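Local structure of transcriptional regulator, TetR family (Vibrio parahaemolyticus, 3HE0) at residues 91-96 against 184-189; 73-78 against 131-136; 86-91 against 135-140. The protein probably binds DNA as a TetR-family transcriptional regulator, through a predicted helix-turn-helix motif joined to an all-helical C-terminal domain. One frame throughout, in Å; residues are numbered along the deposited sequence.

Contact 1: residues 91-96 against 184-189; sequences MWLNIW and AAIEAS
Over one face of the Trp92 indole lies the CG1 methylene of Ile186, 3.7 Å from the centroid of the six-membered ring and 17° off its normal. It is a CH-pi contact displaced toward the rim, with CG1 3.6 Å from Trp92 CE3. Two more groups approach the ring obliquely, Ala185 with CB 4.3 Å from Trp92 CZ2 and Ser189 with OG 3.1 Å from Trp92 NE1. CG of Trp92 stands anti to the backbone N (chi1 -164°), and the ring lies against helix 179-193. Beyond the ring, Ile186 CD1 meets Leu93 CD2 at 4.0 Å, the two side chains crossing at about a right angle. The hydroxyl of Ser189 is turned back on its own helix, donating to Ile186 O at 2.9 Å, and it is also hydrogen-bonded to Tyr88 OH; a buried polar atom is thereby satisfied in largely apolar surroundings. The two segments, on helices of the C-terminal domain, have axes at 123° that approach to 11.3 Å, a separation bridged by the indole. Helix 84-97 also packs on helix 160-171, where Ser163 touches Trp92, and helix 179-193 faces the second subunit, Ala184 and Ala188 packing on its Leu150 and Lys148.

Contact 2: residues 73-78 against 131-136; sequences AVQAGV and FAQVDR
Gln75 and Gln133 cross obliquely, their amide planes 55° apart, and each reaches for the backbone of the other's segment. The Gln75 chain is extended beyond CG, and its OE1 lies at the first turn of helix 132-143. There Gln133 N and Val134 N both donate to Gln75 OE1, at 2.9 and 3.4 Å, in weak, bent bonds. One carbonyl oxygen thus serves two amides at a helix start, just past Phe131 in the N-cap position, while Gln75 NE2 is held by Ala71 O and Met130 O, which fixes the rotation of the amide. In return Gln133 meets Val78 tip to tip: its NE2 makes a weak bond to Val78 O at 3.4 Å, and its OE1 lies 3.6 Å from Val78 CB. The stronger partner of Gln133 NE2 is Asp80 OD1. Apolar packing flanks this exchange, Val74 CG2 coming to the edge of the Phe131 ring 4.2 Å from CE1. The contact ties the end of helix 55-74, which probably leads from the DNA-binding part as in TetR relatives, and its type II turn, Gln75 to Val78, to helix 132-143 of the C-terminal domain. Helix 84-97 packs against the turn, where Met91, a selenomethionine, touches Gln75, Val78 and Gln133.

Contact 3: residues 86-91 against 135-140; sequences ERYRTM and DRLFNQ. Unlike the reference sequence in segment 86-91: Arg87 (reference Cys).
Arg87 and Leu137 are at the centre of a buried helix-helix contact in the C-terminal domain, where helix 84-97 runs roughly antiparallel to helix 132-143. The segment axes make an angle of 146° and come no closer than 10.6 Å, so side chains rather than backbones bridge the interface, which buries 293 Å² in all. Leu137 supplies the apolar part. It points toward helix 84-97, with CG anti to the backbone N; its CD2 comes to the edge of the Tyr88 ring, 4.2 Å from Tyr88 CD1, and just as near to Tyr88 CA. The other branch, Leu137 CD1, lies 4.2 Å from Arg87 CB, so the two methyls reach successive residues of the facing helix. In the polar part both terminal guanidinium nitrogens share one acceptor. Arg87 bends at chi3 (-98°), and its guanidinium presents NH1 and NH2 to the single oxygen of Gln140, with NH1 2.9 Å and NH2 3.2 Å from Gln140 OE1. Both bonds are weak and bent. The side chains cross at about a right angle and their planes are 43° apart; Gln140 OE1 sits at the guanidinium edge. Gln140 NE2 is bound by Glu144, which settles the way round of the amide, and Arg87 NE by Met82 O. Arginine at position 87 is a departure from the cysteine of the reference sequence, so this shared acceptor describes the deposited chain. Around the core, the Tyr88 ring also meets Phe160 and lies edge-to-face with Trp190. This roughly antiparallel helix pair, a leucine at an aromatic edge with an arginine-glutamine pair beside it, is part of the helical bundle that forms the C-terminal domain in TetR-family regulators.

How the contacts relate
Contacts 1 and 3 are buried and share helix 84-97, which meets helix 179-193 in one and helix 132-143 in the other. Contact 2, only partly buried, engages the same helix 132-143 from its start, against the turn that ends helix 55-74. Chemistry follows place: contact 1 is chiefly aromatic and aliphatic, contact 3 adds weak hydrogen bonds from an arginine to a neutral glutamine, and contact 2 relies on side-chain amides meeting backbone groups. Contacts 2 and 3 are close, their centres about 7 Å apart; Met91, on the helix of contact 3, packs on Val78 and Gln133 of contact 2. Asn94, on segment 91-96 but taking no part in contact 1, hydrogen-bonds through ND2 to Val74 O and Ala76 O.

Contact 1: residues 91-96 against 184-189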
HETATM    1  N   MSE A  91       7.090  15.984   7.337  1.00 25.58           N
HETATM    2  CA  MSE A  91       6.077  14.945   7.305  1.00 26.45           C
HETATM    3  C   MSE A  91       6.519  13.806   6.393  1.00 25.66           C
HETATM    4  O   MSE A  91       6.310  12.642   6.717  1.00 25.57           O
HETATM    5  CB  MSE A  91       4.740  15.511   6.820  1.00 26.86           C
HETATM    6  CG  MSE A  91       4.098  16.430   7.833  1.00 30.92           C
HETATM    7 SE   MSE A  91       2.489  17.257   7.119  1.00 41.00          SE
HETATM    8  CE  MSE A  91       1.943  18.232   8.719  1.00 39.47           C
ATOM      9  N   TRP A  92       7.137  14.145   5.267  1.00 25.06           N
ATOM     10  CA  TRP A  92       7.591  13.126   4.310  1.00 24.54           C
ATOM     11  C   TRP A  92       8.562  12.201   5.031  1.00 24.82           C
ATOM     12  O   TRP A  92       8.467  10.992   4.926  1.00 24.39           O
ATOM     13  CB  TRP A  92       8.261  13.799   3.106  1.00 24.03           C
ATOM     14  CG  TRP A  92       8.422  12.946   1.912  1.00 22.93           C
ATOM     15  CD1 TRP A  92       7.699  13.007   0.742  1.00 23.27           C
ATOM     16  CD2 TRP A  92       9.381  11.903   1.730  1.00 21.24           C
ATOM     17  NE1 TRP A  92       8.155  12.060  -0.144  1.00 21.39           N
ATOM     18  CE2 TRP A  92       9.191  11.377   0.443  1.00 20.40           C
ATOM     19  CE3 TRP A  92      10.398  11.376   2.528  1.00 21.29           C
ATOM     20  CZ2 TRP A  92       9.954  10.335  -0.041  1.00 20.95           C
ATOM     21  CZ3 TRP A  92      11.157  10.350   2.030  1.00 22.15           C
ATOM     22  CH2 TRP A  92      10.930   9.840   0.760  1.00 19.48           C
ATOM     23  N   LEU A  93       9.489  12.781   5.786  1.00 25.40           N
ATOM     24  CA  LEU A  93      10.506  12.007   6.518  1.00 26.07           C
ATOM     25  C   LEU A  93       9.919  11.268   7.715  1.00 26.20           C
ATOM     26  O   LEU A  93      10.340  10.159   8.040  1.00 26.76           O
ATOM     27  CB  LEU A  93      11.659  12.904   6.977  1.00 25.80           C
ATOM     28  CG  LEU A  93      12.654  13.277   5.875  1.00 26.81           C
ATOM     29  CD1 LEU A  93      13.694  14.277   6.400  1.00 25.63           C
ATOM     30  CD2 LEU A  93      13.354  12.039   5.309  1.00 25.86           C
ATOM     31  N   ASN A  94       8.940  11.863   8.380  1.00 26.56           N
ATOM     32  CA  ASN A  94       8.203  11.104   9.400  1.00 26.79           C
ATOM     33  C   ASN A  94       7.555   9.863   8.764  1.00 26.89           C
ATOM     34  O   ASN A  94       7.516   8.781   9.362  1.00 27.80           O
ATOM     35  CB  ASN A  94       7.116  11.964  10.080  1.00 26.71           C
ATOM     36  CG  ASN A  94       7.689  13.064  10.973  1.00 26.71           C
ATOM     37  OD1 ASN A  94       8.806  12.962  11.436  1.00 23.43           O
ATOM     38  ND2 ASN A  94       6.904  14.126  11.216  1.00 26.67           N
ATOM     39  N   ILE A  95       7.011  10.015   7.563  1.00 26.77           N
ATOM     40  CA  ILE A  95       6.364   8.869   6.928  1.00 26.69           C
ATOM     41  C   ILE A  95       7.426   7.810   6.659  1.00 26.44           C
ATOM     42  O   ILE A  95       7.198   6.646   6.907  1.00 26.14           O
ATOM     43  CB  ILE A  95       5.584   9.232   5.629  1.00 26.55           C
ATOM     44  CG1 ILE A  95       4.334  10.040   5.959  1.00 26.90           C
ATOM     45  CG2 ILE A  95       5.168   7.944   4.839  1.00 26.44           C
ATOM     46  CD1 ILE A  95       3.754  10.804   4.728  1.00 26.65           C
ATOM     47  N   TRP A  96       8.587   8.228   6.169  1.00 26.79           N
ATOM     48  CA  TRP A  96       9.656   7.304   5.829  1.00 27.36           C
ATOM     49  C   TRP A  96      10.074   6.501   7.055  1.00 28.40           C
ATOM     50  O   TRP A  96      10.300   5.298   6.984  1.00 27.92           O
ATOM     51  CB  TRP A  96      10.856   8.098   5.303  1.00 27.64           C
ATOM     52  CG  TRP A  96      12.031   7.308   4.911  1.00 25.74           C
ATOM     53  CD1 TRP A  96      13.116   7.055   5.655  1.00 27.95           C
ATOM     54  CD2 TRP A  96      12.254   6.695   3.649  1.00 27.51           C
ATOM     55  NE1 TRP A  96      14.016   6.295   4.949  1.00 28.31           N
ATOM     56  CE2 TRP A  96      13.507   6.072   3.703  1.00 27.42           C
ATOM     57  CE3 TRP A  96      11.519   6.630   2.472  1.00 28.32           C
ATOM     58  CZ2 TRP A  96      14.031   5.362   2.643  1.00 30.19           C
ATOM     59  CZ3 TRP A  96      12.038   5.927   1.414  1.00 30.63           C
ATOM     60  CH2 TRP A  96      13.292   5.307   1.499  1.00 30.67           C
ATOM     61  N   ALA A 184      16.595  13.506  -3.201  1.00 20.06           N
ATOM     62  CA  ALA A 184      16.150  13.539  -4.598  1.00 20.20           C
ATOM     63  C   ALA A 184      14.734  13.008  -4.699  1.00 20.38           C
ATOM     64  O   ALA A 184      13.915  13.575  -5.426  1.00 19.73           O
ATOM     65  CB  ALA A 184      17.078  12.764  -5.522  1.00 19.59           C
ATOM     66  N   ALA A 185      14.431  11.954  -3.947  1.00 20.54           N
ATOM     67  CA  ALA A 185      13.046  11.456  -3.878  1.00 20.82           C
ATOM     68  C   ALA A 185      12.057  12.479  -3.299  1.00 20.90           C
ATOM     69  O   ALA A 185      10.933  12.627  -3.829  1.00 21.76           O
ATOM     70  CB  ALA A 185      12.961  10.144  -3.090  1.00 20.82           C
ATOM     71  N   ILE A 186      12.447  13.177  -2.228  1.00 20.79           N
ATOM     72  CA  ILE A 186      11.579  14.194  -1.629  1.00 20.44           C
ATOM     73  C   ILE A 186      11.291  15.289  -2.658  1.00 20.81           C
ATOM     74  O   ILE A 186      10.132  15.700  -2.858  1.00 20.32           O
ATOM     75  CB  ILE A 186      12.212  14.834  -0.377  1.00 20.96           C
ATOM     76  CG1 ILE A 186      12.332  13.815   0.781  1.00 19.54           C
ATOM     77  CG2 ILE A 186      11.416  16.046   0.034  1.00 20.27           C
ATOM     78  CD1 ILE A 186      13.305  14.280   1.978  1.00 15.64           C
ATOM     79  N   GLU A 187      12.342  15.718  -3.358  1.00 20.38           N
ATOM     80  CA  GLU A 187      12.197  16.765  -4.349  1.00 20.55           C
ATOM     81  C   GLU A 187      11.316  16.353  -5.511  1.00 20.94           C
ATOM     82  O   GLU A 187      10.545  17.176  -6.012  1.00 20.83           O
ATOM     83  CB  GLU A 187      13.547  17.223  -4.886  1.00 20.81           C
ATOM     84  CG  GLU A 187      14.360  17.982  -3.848  1.00 23.74           C
ATOM     85  CD  GLU A 187      13.799  19.370  -3.522  1.00 26.25           C
ATOM     86  OE1 GLU A 187      12.879  19.866  -4.242  1.00 27.74           O
ATOM     87  OE2 GLU A 187      14.315  19.968  -2.547  1.00 30.43           O
ATOM     88  N   ALA A 188      11.438  15.095  -5.947  1.00 20.23           N
ATOM     89  CA  ALA A 188      10.668  14.614  -7.082  1.00 20.19           C
ATOM     90  C   ALA A 188       9.171  14.567  -6.747  1.00 20.35           C
ATOM     91  O   ALA A 188       8.314  14.910  -7.584  1.00 19.84           O
ATOM     92  CB  ALA A 188      11.167  13.244  -7.560  1.00 19.18           C
ATOM     93  N   SER A 189       8.863  14.128  -5.530  1.00 20.79           N
ATOM     94  CA  SER A 189       7.481  14.074  -5.067  1.00 20.41           C
ATOM     95  C   SER A 189       6.893  15.484  -4.922  1.00 20.14           C
ATOM     96  O   SER A 189       5.728  15.690  -5.231  1.00 21.46           O
ATOM     97  CB  SER A 189       7.349  13.229  -3.786  1.00 19.64           C
ATOM     98  OG  SER A 189       8.032  13.775  -2.683  1.00 21.69           O
TER

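Contact 2: residues 73-78 against 131-136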
ATOM      1  N   ALA A  73       2.213  10.634  14.471  1.00 33.74           N
ATOM      2  CA  ALA A  73       3.568  10.367  14.022  1.00 33.29           C
ATOM      3  C   ALA A  73       3.870  11.237  12.733  1.00 33.38           C
ATOM      4  O   ALA A  73       4.857  11.983  12.658  1.00 32.38           O
ATOM      5  CB  ALA A  73       3.737   8.902  13.761  1.00 33.30           C
ATOM      6  N   VAL A  74       2.965  11.179  11.767  1.00 32.63           N
ATOM      7  CA  VAL A  74       3.112  11.919  10.532  1.00 32.80           C
ATOM      8  C   VAL A  74       3.310  13.412  10.791  1.00 32.90           C
ATOM      9  O   VAL A  74       4.083  14.069  10.117  1.00 32.45           O
ATOM     10  CB  VAL A  74       1.897  11.745   9.638  1.00 32.42           C
ATOM     11  CG1 VAL A  74       1.970  12.729   8.445  1.00 32.98           C
ATOM     12  CG2 VAL A  74       1.814  10.299   9.165  1.00 32.42           C
ATOM     13  N   GLN A  75       2.617  13.941  11.782  1.00 33.41           N
ATOM     14  CA  GLN A  75       2.642  15.377  12.017  1.00 33.76           C
ATOM     15  C   GLN A  75       3.632  15.829  13.087  1.00 33.58           C
ATOM     16  O   GLN A  75       3.667  17.012  13.420  1.00 34.43           O
ATOM     17  CB  GLN A  75       1.214  15.850  12.272  1.00 34.32           C
ATOM     18  CG  GLN A  75       0.357  15.647  10.985  1.00 35.46           C
ATOM     19  CD  GLN A  75      -1.148  15.702  11.233  1.00 37.68           C
ATOM     20  OE1 GLN A  75      -1.874  16.491  10.612  1.00 38.21           O
ATOM     21  NE2 GLN A  75      -1.616  14.873  12.146  1.00 38.89           N
ATOM     22  N   ALA A  76       4.477  14.915  13.571  1.00 32.97           N
ATOM     23  CA  ALA A  76       5.368  15.213  14.685  1.00 33.38           C
ATOM     24  C   ALA A  76       6.415  16.230  14.254  1.00 33.40           C
ATOM     25  O   ALA A  76       7.010  16.106  13.188  1.00 33.57           O
ATOM     26  CB  ALA A  76       6.036  13.925  15.214  1.00 33.04           C
ATOM     27  N   GLY A  77       6.601  17.256  15.070  1.00 33.32           N
ATOM     28  CA  GLY A  77       7.561  18.297  14.789  1.00 33.40           C
ATOM     29  C   GLY A  77       7.120  19.330  13.778  1.00 33.97           C
ATOM     30  O   GLY A  77       7.882  20.228  13.448  1.00 34.13           O
ATOM     31  N   VAL A  78       5.909  19.218  13.248  1.00 34.94           N
ATOM     32  CA  VAL A  78       5.456  20.231  12.303  1.00 35.57           C
ATOM     33  C   VAL A  78       4.910  21.416  13.077  1.00 36.63           C
ATOM     34  O   VAL A  78       4.140  21.236  14.006  1.00 36.27           O
ATOM     35  CB  VAL A  78       4.356  19.703  11.387  1.00 35.24           C
ATOM     36  CG1 VAL A  78       3.874  20.795  10.459  1.00 34.48           C
ATOM     37  CG2 VAL A  78       4.867  18.518  10.613  1.00 35.43           C
ATOM     38  N   PHE A 131      -5.840  14.352  10.339  1.00 30.50           N
ATOM     39  CA  PHE A 131      -4.686  14.868   9.575  1.00 29.16           C
ATOM     40  C   PHE A 131      -4.812  16.365   9.280  1.00 28.41           C
ATOM     41  O   PHE A 131      -4.576  16.814   8.161  1.00 27.68           O
ATOM     42  CB  PHE A 131      -4.513  14.049   8.280  1.00 29.23           C
ATOM     43  CG  PHE A 131      -4.098  12.638   8.535  1.00 28.38           C
ATOM     44  CD1 PHE A 131      -2.763  12.312   8.684  1.00 28.24           C
ATOM     45  CD2 PHE A 131      -5.042  11.643   8.704  1.00 29.93           C
ATOM     46  CE1 PHE A 131      -2.367  11.001   8.979  1.00 28.67           C
ATOM     47  CE2 PHE A 131      -4.653  10.319   9.002  1.00 29.74           C
ATOM     48  CZ  PHE A 131      -3.307  10.010   9.128  1.00 30.19           C
ATOM     49  N   ALA A 132      -5.183  17.138  10.305  1.00 27.54           N
ATOM     50  CA  ALA A 132      -5.502  18.552  10.121  1.00 26.98           C
ATOM     51  C   ALA A 132      -4.323  19.370   9.594  1.00 26.57           C
ATOM     52  O   ALA A 132      -4.511  20.264   8.762  1.00 25.68           O
ATOM     53  CB  ALA A 132      -6.070  19.170  11.444  1.00 26.70           C
ATOM     54  N   GLN A 133      -3.107  19.064  10.055  1.00 26.73           N
ATOM     55  CA  GLN A 133      -1.929  19.763   9.541  1.00 27.29           C
ATOM     56  C   GLN A 133      -1.582  19.366   8.096  1.00 26.47           C
ATOM     57  O   GLN A 133      -1.010  20.169   7.374  1.00 26.65           O
ATOM     58  CB  GLN A 133      -0.722  19.616  10.476  1.00 28.21           C
ATOM     59  CG  GLN A 133      -0.825  20.455  11.760  1.00 30.52           C
ATOM     60  CD  GLN A 133       0.491  20.492  12.515  1.00 33.69           C
ATOM     61  OE1 GLN A 133       1.042  19.449  12.876  1.00 36.38           O
ATOM     62  NE2 GLN A 133       1.011  21.692  12.747  1.00 34.74           N
ATOM     63  N   VAL A 134      -1.968  18.177   7.637  1.00 26.14           N
ATOM     64  CA  VAL A 134      -1.695  17.818   6.215  1.00 25.69           C
ATOM     65  C   VAL A 134      -2.611  18.669   5.330  1.00 26.44           C
ATOM     66  O   VAL A 134      -2.199  19.237   4.307  1.00 25.38           O
ATOM     67  CB  VAL A 134      -1.921  16.314   5.924  1.00 25.20           C
ATOM     68  CG1 VAL A 134      -1.700  15.994   4.437  1.00 22.26           C
ATOM     69  CG2 VAL A 134      -1.002  15.480   6.792  1.00 25.11           C
ATOM     70  N   ASP A 135      -3.863  18.790   5.751  1.00 27.29           N
ATOM     71  CA  ASP A 135      -4.802  19.618   5.005  1.00 27.98           C
ATOM     72  C   ASP A 135      -4.393  21.062   4.992  1.00 27.74           C
ATOM     73  O   ASP A 135      -4.559  21.741   3.975  1.00 28.21           O
ATOM     74  CB  ASP A 135      -6.200  19.487   5.566  1.00 28.06           C
ATOM     75  CG  ASP A 135      -6.855  18.208   5.140  1.00 30.30           C
ATOM     76  OD1 ASP A 135      -6.842  17.854   3.920  1.00 30.79           O
ATOM     77  OD2 ASP A 135      -7.380  17.553   6.046  1.00 34.30           O
ATOM     78  N   ARG A 136      -3.856  21.536   6.107  1.00 27.90           N
ATOM     79  CA  ARG A 136      -3.488  22.948   6.199  1.00 28.03           C
ATOM     80  C   ARG A 136      -2.326  23.253   5.262  1.00 26.94           C
ATOM     81  O   ARG A 136      -2.354  24.272   4.548  1.00 26.44           O
ATOM     82  CB  ARG A 136      -3.156  23.356   7.629  1.00 28.74           C
ATOM     83  CG  ARG A 136      -3.349  24.840   7.869  1.00 32.16           C
ATOM     84  CD  ARG A 136      -2.912  25.197   9.277  1.00 38.45           C
ATOM     85  NE  ARG A 136      -3.493  26.445   9.790  1.00 43.92           N
ATOM     86  CZ  ARG A 136      -4.760  26.605  10.202  1.00 48.01           C
ATOM     87  NH1 ARG A 136      -5.164  27.795  10.670  1.00 48.93           N
ATOM     88  NH2 ARG A 136      -5.634  25.593  10.145  1.00 49.44           N
TER

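Contact 3: residues 86-91 against 135-140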
ATOM      1  N   GLU A  86       9.274  22.964   4.087  1.00 27.09           N
ATOM      2  CA  GLU A  86       9.899  22.370   5.243  1.00 27.48           C
ATOM      3  C   GLU A  86       8.890  21.561   6.002  1.00 26.69           C
ATOM      4  O   GLU A  86       9.214  20.496   6.532  1.00 26.05           O
ATOM      5  CB  GLU A  86      10.507  23.460   6.150  1.00 28.33           C
ATOM      6  CG  GLU A  86      11.158  22.914   7.418  1.00 33.02           C
ATOM      7  CD  GLU A  86      12.069  21.684   7.143  1.00 40.15           C
ATOM      8  OE1 GLU A  86      12.840  21.668   6.137  1.00 42.47           O
ATOM      9  OE2 GLU A  86      11.987  20.711   7.935  1.00 46.01           O
ATOM     10  N   ARG A  87       7.670  22.079   6.107  1.00 26.00           N
ATOM     11  CA  ARG A  87       6.593  21.255   6.658  1.00 25.96           C
ATOM     12  C   ARG A  87       6.433  19.981   5.807  1.00 24.93           C
ATOM     13  O   ARG A  87       6.289  18.894   6.340  1.00 24.99           O
ATOM     14  CB  ARG A  87       5.273  22.020   6.710  1.00 26.04           C
ATOM     15  CG  ARG A  87       5.248  23.126   7.739  1.00 27.39           C
ATOM     16  CD  ARG A  87       3.878  23.734   7.832  1.00 28.45           C
ATOM     17  NE  ARG A  87       3.808  24.947   7.043  1.00 29.67           N
ATOM     18  CZ  ARG A  87       2.690  25.468   6.536  1.00 30.14           C
ATOM     19  NH1 ARG A  87       2.760  26.589   5.840  1.00 31.76           N
ATOM     20  NH2 ARG A  87       1.511  24.886   6.699  1.00 29.74           N
ATOM     21  N   TYR A  88       6.473  20.136   4.495  1.00 24.37           N
ATOM     22  CA  TYR A  88       6.354  18.988   3.597  1.00 24.72           C
ATOM     23  C   TYR A  88       7.469  17.974   3.879  1.00 24.58           C
ATOM     24  O   TYR A  88       7.202  16.789   4.086  1.00 23.33           O
ATOM     25  CB  TYR A  88       6.360  19.435   2.135  1.00 24.54           C
ATOM     26  CG  TYR A  88       6.302  18.277   1.169  1.00 25.00           C
ATOM     27  CD1 TYR A  88       5.097  17.695   0.828  1.00 24.61           C
ATOM     28  CD2 TYR A  88       7.453  17.739   0.627  1.00 25.01           C
ATOM     29  CE1 TYR A  88       5.049  16.600  -0.051  1.00 25.31           C
ATOM     30  CE2 TYR A  88       7.406  16.653  -0.268  1.00 24.92           C
ATOM     31  CZ  TYR A  88       6.206  16.097  -0.589  1.00 24.08           C
ATOM     32  OH  TYR A  88       6.153  15.032  -1.453  1.00 25.18           O
ATOM     33  N   ARG A  89       8.712  18.460   3.942  1.00 24.80           N
ATOM     34  CA  ARG A  89       9.860  17.587   4.153  1.00 25.16           C
ATOM     35  C   ARG A  89       9.764  16.869   5.483  1.00 25.11           C
ATOM     36  O   ARG A  89      10.118  15.686   5.578  1.00 25.74           O
ATOM     37  CB  ARG A  89      11.184  18.374   4.079  1.00 25.82           C
ATOM     38  CG  ARG A  89      12.460  17.508   4.237  1.00 27.53           C
ATOM     39  CD  ARG A  89      13.780  18.308   4.132  1.00 28.83           C
ATOM     40  NE  ARG A  89      14.052  18.644   2.744  1.00 32.13           N
ATOM     41  CZ  ARG A  89      13.758  19.805   2.158  1.00 35.31           C
ATOM     42  NH1 ARG A  89      14.052  19.980   0.874  1.00 35.31           N
ATOM     43  NH2 ARG A  89      13.177  20.800   2.844  1.00 37.65           N
ATOM     44  N   THR A  90       9.326  17.572   6.525  1.00 24.20           N
ATOM     45  CA  THR A  90       9.252  16.966   7.836  1.00 23.83           C
ATOM     46  C   THR A  90       8.304  15.762   7.819  1.00 24.65           C
ATOM     47  O   THR A  90       8.664  14.663   8.234  1.00 24.59           O
ATOM     48  CB  THR A  90       8.799  17.991   8.927  1.00 23.78           C
ATOM     49  OG1 THR A  90       9.673  19.121   8.909  1.00 23.96           O
ATOM     50  CG2 THR A  90       8.832  17.387  10.317  1.00 20.85           C
HETATM   51  N   MSE A  91       7.090  15.984   7.337  1.00 25.58           N
HETATM   52  CA  MSE A  91       6.077  14.945   7.305  1.00 26.45           C
HETATM   53  C   MSE A  91       6.519  13.806   6.393  1.00 25.66           C
HETATM   54  O   MSE A  91       6.310  12.642   6.717  1.00 25.57           O
HETATM   55  CB  MSE A  91       4.740  15.511   6.820  1.00 26.86           C
HETATM   56  CG  MSE A  91       4.098  16.430   7.833  1.00 30.92           C
HETATM   57 SE   MSE A  91       2.489  17.257   7.119  1.00 41.00          SE
HETATM   58  CE  MSE A  91       1.943  18.232   8.719  1.00 39.47           C
ATOM     59  N   ASP A 135      -3.863  18.790   5.751  1.00 27.29           N
ATOM     60  CA  ASP A 135      -4.802  19.618   5.005  1.00 27.98           C
ATOM     61  C   ASP A 135      -4.393  21.062   4.992  1.00 27.74           C
ATOM     62  O   ASP A 135      -4.559  21.741   3.975  1.00 28.21           O
ATOM     63  CB  ASP A 135      -6.200  19.487   5.566  1.00 28.06           C
ATOM     64  CG  ASP A 135      -6.855  18.208   5.140  1.00 30.30           C
ATOM     65  OD1 ASP A 135      -6.842  17.854   3.920  1.00 30.79           O
ATOM     66  OD2 ASP A 135      -7.380  17.553   6.046  1.00 34.30           O
ATOM     67  N   ARG A 136      -3.856  21.536   6.107  1.00 27.90           N
ATOM     68  CA  ARG A 136      -3.488  22.948   6.199  1.00 28.03           C
ATOM     69  C   ARG A 136      -2.326  23.253   5.262  1.00 26.94           C
ATOM     70  O   ARG A 136      -2.354  24.272   4.548  1.00 26.44           O
ATOM     71  CB  ARG A 136      -3.156  23.356   7.629  1.00 28.74           C
ATOM     72  CG  ARG A 136      -3.349  24.840   7.869  1.00 32.16           C
ATOM     73  CD  ARG A 136      -2.912  25.197   9.277  1.00 38.45           C
ATOM     74  NE  ARG A 136      -3.493  26.445   9.790  1.00 43.92           N
ATOM     75  CZ  ARG A 136      -4.760  26.605  10.202  1.00 48.01           C
ATOM     76  NH1 ARG A 136      -5.164  27.795  10.670  1.00 48.93           N
ATOM     77  NH2 ARG A 136      -5.634  25.593  10.145  1.00 49.44           N
ATOM     78  N   LEU A 137      -1.342  22.346   5.219  1.00 25.70           N
ATOM     79  CA  LEU A 137      -0.272  22.409   4.222  1.00 24.54           C
ATOM     80  C   LEU A 137      -0.837  22.541   2.793  1.00 23.88           C
ATOM     81  O   LEU A 137      -0.505  23.472   2.053  1.00 22.75           O
ATOM     82  CB  LEU A 137       0.635  21.172   4.314  1.00 24.17           C
ATOM     83  CG  LEU A 137       1.664  21.021   3.187  1.00 25.02           C
ATOM     84  CD1 LEU A 137       2.792  22.057   3.266  1.00 27.23           C
ATOM     85  CD2 LEU A 137       2.270  19.662   3.176  1.00 28.37           C
ATOM     86  N   PHE A 138      -1.671  21.597   2.395  1.00 24.05           N
ATOM     87  CA  PHE A 138      -2.148  21.570   0.999  1.00 23.96           C
ATOM     88  C   PHE A 138      -3.064  22.797   0.724  1.00 24.38           C
ATOM     89  O   PHE A 138      -2.959  23.443  -0.334  1.00 24.58           O
ATOM     90  CB  PHE A 138      -2.884  20.265   0.699  1.00 23.54           C
ATOM     91  CG  PHE A 138      -1.995  19.039   0.608  1.00 25.01           C
ATOM     92  CD1 PHE A 138      -0.783  19.057  -0.092  1.00 25.25           C
ATOM     93  CD2 PHE A 138      -2.380  17.846   1.204  1.00 26.23           C
ATOM     94  CE1 PHE A 138       0.022  17.923  -0.158  1.00 26.99           C
ATOM     95  CE2 PHE A 138      -1.573  16.690   1.111  1.00 27.04           C
ATOM     96  CZ  PHE A 138      -0.386  16.737   0.437  1.00 26.74           C
ATOM     97  N   ASN A 139      -3.923  23.148   1.682  1.00 24.27           N
ATOM     98  CA  ASN A 139      -4.789  24.325   1.517  1.00 24.83           C
ATOM     99  C   ASN A 139      -3.978  25.582   1.395  1.00 25.14           C
ATOM    100  O   ASN A 139      -4.228  26.399   0.508  1.00 26.07           O
ATOM    101  CB  ASN A 139      -5.798  24.479   2.655  1.00 24.71           C
ATOM    102  CG  ASN A 139      -6.843  23.387   2.651  1.00 24.97           C
ATOM    103  OD1 ASN A 139      -7.141  22.788   1.609  1.00 25.08           O
ATOM    104  ND2 ASN A 139      -7.411  23.127   3.808  1.00 26.62           N
ATOM    105  N   GLN A 140      -2.977  25.721   2.249  1.00 25.13           N
ATOM    106  CA  GLN A 140      -2.163  26.910   2.235  1.00 26.07           C
ATOM    107  C   GLN A 140      -1.370  27.013   0.945  1.00 25.87           C
ATOM    108  O   GLN A 140      -1.323  28.076   0.299  1.00 26.22           O
ATOM    109  CB  GLN A 140      -1.236  26.916   3.435  1.00 26.56           C
ATOM    110  CG  GLN A 140      -0.512  28.203   3.577  1.00 29.25           C
ATOM    111  CD  GLN A 140       0.258  28.305   4.867  1.00 32.48           C
ATOM    112  OE1 GLN A 140       0.012  27.553   5.822  1.00 35.01           O
ATOM    113  NE2 GLN A 140       1.213  29.236   4.904  1.00 32.44           N
TER